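Activator of Hsp90 ATPase homologue 1/2-like C-terminal domain-containing protein (Rhodobacter sphaeroides, PDB 3PU2) is of unknown function but belongs to the AHA1 family within the SRPBCC superfamily and may act as an activator of the Hsp90 ATPase. Local coordinates at residues P35-A40 and D151-A156. Sequence-based numbering, arbitrary orientation.
Sequences PALLPA and DVMLAA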
# COMPACT_ATOMS: atom_id res chain seq x y z
N PRO A 35 -6.16 9.93 -5.22
CA PRO A 35 -6.29 9.28 -6.53
C PRO A 35 -5.43 9.94 -7.61
O PRO A 35 -5.16 9.34 -8.64
CB PRO A 35 -7.78 9.41 -6.83
CG PRO A 35 -8.39 9.42 -5.45
CD PRO A 35 -7.48 10.35 -4.72
N ALA A 36 -5.02 11.18 -7.37
CA ALA A 36 -4.20 11.89 -8.35
C ALA A 36 -2.70 11.67 -8.15
O ALA A 36 -1.91 11.90 -9.06
CB ALA A 36 -4.52 13.38 -8.31
N LEU A 37 -2.31 11.22 -6.96
CA LEU A 37 -0.91 10.99 -6.64
C LEU A 37 -0.51 9.51 -6.61
O LEU A 37 0.62 9.16 -6.93
CB LEU A 37 -0.58 11.64 -5.29
CG LEU A 37 -0.13 13.11 -5.28
CD1 LEU A 37 -1.09 13.97 -6.06
CD2 LEU A 37 -0.04 13.61 -3.84
N LEU A 38 -1.44 8.64 -6.25
CA LEU A 38 -1.14 7.21 -6.19
C LEU A 38 -0.60 6.60 -7.48
O LEU A 38 0.27 5.74 -7.43
CB LEU A 38 -2.37 6.42 -5.77
CG LEU A 38 -2.70 6.36 -4.29
CD1 LEU A 38 -4.10 5.82 -4.15
CD2 LEU A 38 -1.71 5.47 -3.54
N PRO A 39 -1.13 7.01 -8.64
CA PRO A 39 -0.65 6.47 -9.91
C PRO A 39 0.81 6.80 -10.22
O PRO A 39 1.49 6.05 -10.92
CB PRO A 39 -1.60 7.10 -10.93
CG PRO A 39 -2.86 7.26 -10.16
CD PRO A 39 -2.35 7.80 -8.85
N ALA A 40 1.27 7.93 -9.69
CA ALA A 40 2.63 8.38 -9.92
C ALA A 40 3.73 7.65 -9.16
O ALA A 40 4.90 8.01 -9.27
CB ALA A 40 2.70 9.87 -9.65
N ASP A 151 9.74 8.00 -3.08
CA ASP A 151 10.83 8.86 -2.62
C ASP A 151 11.08 9.97 -3.64
O ASP A 151 11.10 11.15 -3.29
CB ASP A 151 12.12 8.06 -2.41
CG ASP A 151 12.21 7.41 -1.04
OD1 ASP A 151 11.67 7.99 -0.07
OD2 ASP A 151 12.85 6.34 -0.93
N VAL A 152 11.26 9.57 -4.90
CA VAL A 152 11.53 10.51 -5.99
C VAL A 152 10.44 11.56 -6.18
O VAL A 152 10.72 12.71 -6.53
CB VAL A 152 11.72 9.76 -7.34
CG1 VAL A 152 12.11 10.73 -8.44
CG2 VAL A 152 12.79 8.70 -7.19
N MSE A 153 9.20 11.15 -5.95
CA MSE A 153 8.08 12.05 -6.12
C MSE A 153 8.05 13.06 -4.98
O MSE A 153 7.86 14.26 -5.20
CB MSE A 153 6.78 11.26 -6.17
CG MSE A 153 5.58 12.07 -6.59
SE MSE A 153 3.95 11.25 -5.99
CE MSE A 153 3.98 11.91 -4.19
N LEU A 154 8.25 12.58 -3.75
CA LEU A 154 8.25 13.48 -2.60
C LEU A 154 9.31 14.56 -2.80
O LEU A 154 9.03 15.75 -2.69
CB LEU A 154 8.52 12.69 -1.31
CG LEU A 154 7.29 11.89 -0.87
CD1 LEU A 154 7.61 11.06 0.36
CD2 LEU A 154 6.14 12.85 -0.59
N ALA A 155 10.53 14.12 -3.14
CA ALA A 155 11.66 15.02 -3.38
C ALA A 155 11.41 16.02 -4.51
O ALA A 155 11.81 17.18 -4.41
CB ALA A 155 12.91 14.20 -3.68
N ALA A 156 10.77 15.58 -5.58
CA ALA A 156 10.47 16.48 -6.69
C ALA A 156 9.39 17.51 -6.29
O ALA A 156 9.10 18.44 -7.03
CB ALA A 156 10.01 15.68 -7.92
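Met153, built as selenomethionine, reaches from the C-terminal helix 139-156 to the loop that follows helix 25-33, and its selenium lodges against Leu37 and Ala40. The long unbranched chain suits this distance, since the nearest CA atoms, those of Ala40 and Met153, stand 7.6 Å apart. With CG anti to the backbone N (chi1 -169°) and the torsion about CB-CG also near extended, the chain runs straight out from the helix; only at chi3, 82°, does it bend, turning CE aside, alongside the loop, to where Leu37 CD2 is its neighbour.

The fuller side of the contact is at the selenium. Met153 SE lies 4.0 Å from Leu37 O and 4.1 Å from Ala40 CB, so one large, polarisable atom (sulfur in the natural methionine) touches a carbonyl and a methyl group together. That carbonyl already accepts a backbone hydrogen bond, Ala40 N to Leu37 O at 3.1 Å, which closes the turn; the CB atoms of both residues point toward the helix. Alanine fits here because its short methyl lets the chain end come close to the turn. Trp41, next along the loop, also touches Met153.

The looser side is at the methyl end, where Leu37 CD2 and Met153 CE are 4.4 Å apart, a grazing apolar contact between two partly exposed side chains. All three touching residues keep some exposure, and the two segments bury just 129 Å² between them. Leu38, by contrast, points away from the helix and is buried against Cys52 and Phe54 of strand 49-54, while on the helix Leu154 packs on Phe21 and Asp151 forms a salt bridge with Arg19. Met153 thus spans the surface between two elements that each pack on the sheet, in keeping with the Bet v 1-like helix-grip fold, in which a long C-terminal helix lies across a curved antiparallel sheet.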